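Local atomic coordinates of DNA repair and telomere maintenance protein nbs1 (Schizosaccharomyces pombe, PDB entry 3I0N), a protein that serves as the phosphoprotein-binding adaptor subunit of the MRN complex, which repairs DNA double-strand breaks and maintains telomeres. Residues L273-Y278 against C291-Q296. Numbering follows the deposited sequence.
Sequences LNNAVY and CLTIEQ
Two strand-to-helix turns meet at the C-terminal end of the parallel sheet in the second BRCT domain, held by one backbone bond, Leu273 to Leu292, and by side chains. Leu273 N donates to Leu292 O at 2.9 Å, next to the backbone pairing of Leu292 with Val271. Leucine suits this buried place: its apolar CD1 packs on Cys291 CB, and the side chain also touches Phe285. Thr293 suits the start of helix 294-297 because its two branches do different work: OG1 accepts from Gln296 N, while Thr293 N donates to Gln296 OE1 at 3.1 Å, together a capping box. The same torsion (chi1 61°) that puts OG1 there sets the methyl CG2 against Tyr278, an off-centre CH-pi contact 4.2 Å from the ring centroid. Tyr278, with CG anti to its backbone N (chi1 -171°), extends its long flat ring over the turn at Thr293; Cys291 O lies at its edge, 3.5 Å from CE1. The polar end of the ring reaches Gln296, whose NE2 gives OH a weak hydrogen bond. Polar groups suit the more exposed rim, where Asn275 ND2 donates to Glu295 OE1 at 2.8 Å, on the carboxylate's syn side but 31° out of its plane.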
loop_
_atom_site.group_PDB
_atom_site.type_symbol
_atom_site.label_atom_id
_atom_site.label_comp_id
_atom_site.label_asym_id
_atom_site.label_seq_id
_atom_site.Cartn_x
_atom_site.Cartn_y
_atom_site.Cartn_z
ATOM N N LEU A 273 -22.548 -4.107 -15.950
ATOM C CA LEU A 273 -22.958 -2.728 -16.140
ATOM C C LEU A 273 -22.450 -1.856 -15.009
ATOM O O LEU A 273 -22.202 -2.341 -13.902
ATOM C CB LEU A 273 -24.485 -2.638 -16.196
ATOM C CG LEU A 273 -25.228 -3.310 -17.351
ATOM C CD1 LEU A 273 -26.718 -3.273 -17.082
ATOM C CD2 LEU A 273 -24.911 -2.654 -18.688
ATOM N N ASN A 274 -22.291 -0.567 -15.298
ATOM C CA ASN A 274 -21.993 0.419 -14.270
ATOM C C ASN A 274 -23.235 0.691 -13.438
ATOM O O ASN A 274 -24.352 0.366 -13.850
ATOM C CB ASN A 274 -21.497 1.726 -14.888
ATOM C CG ASN A 274 -20.207 1.562 -15.664
ATOM O OD1 ASN A 274 -19.934 2.330 -16.588
ATOM N ND2 ASN A 274 -19.401 0.567 -15.291
ATOM N N ASN A 275 -23.037 1.308 -12.278
ATOM C CA ASN A 275 -24.134 1.584 -11.356
ATOM C C ASN A 275 -25.208 2.501 -11.942
ATOM O O ASN A 275 -26.392 2.341 -11.640
ATOM C CB ASN A 275 -23.599 2.154 -10.041
ATOM C CG ASN A 275 -22.673 1.187 -9.309
ATOM O OD1 ASN A 275 -22.031 1.563 -8.329
ATOM N ND2 ASN A 275 -22.601 -0.061 -9.778
ATOM N N ALA A 276 -24.794 3.444 -12.786
ATOM C CA ALA A 276 -25.722 4.410 -13.387
ATOM C C ALA A 276 -26.604 3.789 -14.463
ATOM O O ALA A 276 -27.811 4.040 -14.511
ATOM C CB ALA A 276 -24.969 5.617 -13.937
ATOM N N VAL A 277 -25.992 2.972 -15.318
ATOM C CA VAL A 277 -26.703 2.319 -16.414
ATOM C C VAL A 277 -27.525 1.104 -15.930
ATOM O O VAL A 277 -28.397 0.610 -16.649
ATOM C CB VAL A 277 -25.737 1.977 -17.591
ATOM C CG1 VAL A 277 -24.852 0.788 -17.256
ATOM C CG2 VAL A 277 -26.500 1.754 -18.889
ATOM N N TYR A 278 -27.250 0.643 -14.708
ATOM C CA TYR A 278 -28.033 -0.430 -14.085
ATOM C C TYR A 278 -29.297 0.101 -13.405
ATOM O O TYR A 278 -30.376 -0.479 -13.549
ATOM C CB TYR A 278 -27.190 -1.210 -13.069
ATOM C CG TYR A 278 -27.868 -2.460 -12.543
ATOM C CD1 TYR A 278 -27.698 -3.686 -13.185
ATOM C CD2 TYR A 278 -28.678 -2.419 -11.406
ATOM C CE1 TYR A 278 -28.317 -4.838 -12.713
ATOM C CE2 TYR A 278 -29.304 -3.565 -10.927
ATOM C CZ TYR A 278 -29.117 -4.771 -11.587
ATOM O OH TYR A 278 -29.724 -5.914 -11.125
ATOM N N CYS A 291 -27.450 -9.422 -16.572
ATOM C CA CYS A 291 -26.811 -8.131 -16.333
ATOM C C CYS A 291 -26.666 -7.869 -14.835
ATOM O O CYS A 291 -27.623 -8.040 -14.072
ATOM C CB CYS A 291 -27.615 -6.998 -16.977
ATOM S SG CYS A 291 -27.728 -7.053 -18.781
ATOM N N LEU A 292 -25.470 -7.457 -14.422
ATOM C CA LEU A 292 -25.205 -7.106 -13.020
ATOM C C LEU A 292 -24.072 -6.093 -12.827
ATOM O O LEU A 292 -23.309 -5.803 -13.753
ATOM C CB LEU A 292 -24.935 -8.357 -12.167
ATOM C CG LEU A 292 -23.978 -9.489 -12.570
ATOM C CD1 LEU A 292 -22.724 -9.040 -13.302
ATOM C CD2 LEU A 292 -23.602 -10.270 -11.325
ATOM N N THR A 293 -23.970 -5.566 -11.611
ATOM C CA THR A 293 -22.910 -4.628 -11.264
ATOM C C THR A 293 -21.704 -5.381 -10.696
ATOM O O THR A 293 -21.791 -6.582 -10.431
ATOM C CB THR A 293 -23.410 -3.564 -10.254
ATOM O OG1 THR A 293 -23.840 -4.207 -9.050
ATOM C CG2 THR A 293 -24.570 -2.777 -10.835
ATOM N N ILE A 294 -20.588 -4.672 -10.521
ATOM C CA ILE A 294 -19.398 -5.221 -9.861
ATOM C C ILE A 294 -19.711 -5.613 -8.419
ATOM O O ILE A 294 -19.253 -6.657 -7.940
ATOM C CB ILE A 294 -18.207 -4.220 -9.853
ATOM C CG1 ILE A 294 -17.935 -3.681 -11.256
ATOM C CG2 ILE A 294 -16.925 -4.895 -9.302
ATOM C CD1 ILE A 294 -17.253 -4.685 -12.145
ATOM N N GLU A 295 -20.491 -4.767 -7.749
ATOM C CA GLU A 295 -20.919 -5.006 -6.377
ATOM C C GLU A 295 -21.640 -6.345 -6.278
ATOM O O GLU A 295 -21.336 -7.158 -5.403
ATOM C CB GLU A 295 -21.836 -3.883 -5.886
ATOM C CG GLU A 295 -21.136 -2.549 -5.637
ATOM C CD GLU A 295 -20.752 -1.806 -6.921
ATOM O OE1 GLU A 295 -21.500 -1.896 -7.926
ATOM O OE2 GLU A 295 -19.698 -1.122 -6.914
ATOM N N GLN A 296 -22.589 -6.565 -7.188
ATOM C CA GLN A 296 -23.372 -7.801 -7.218
ATOM C C GLN A 296 -22.519 -9.013 -7.591
ATOM O O GLN A 296 -22.680 -10.078 -7.004
ATOM C CB GLN A 296 -24.597 -7.666 -8.140
ATOM C CG GLN A 296 -25.598 -6.606 -7.682
ATOM C CD GLN A 296 -26.709 -6.357 -8.687
ATOM O OE1 GLN A 296 -26.472 -6.271 -9.894
ATOM N NE2 GLN A 296 -27.932 -6.237 -8.192
#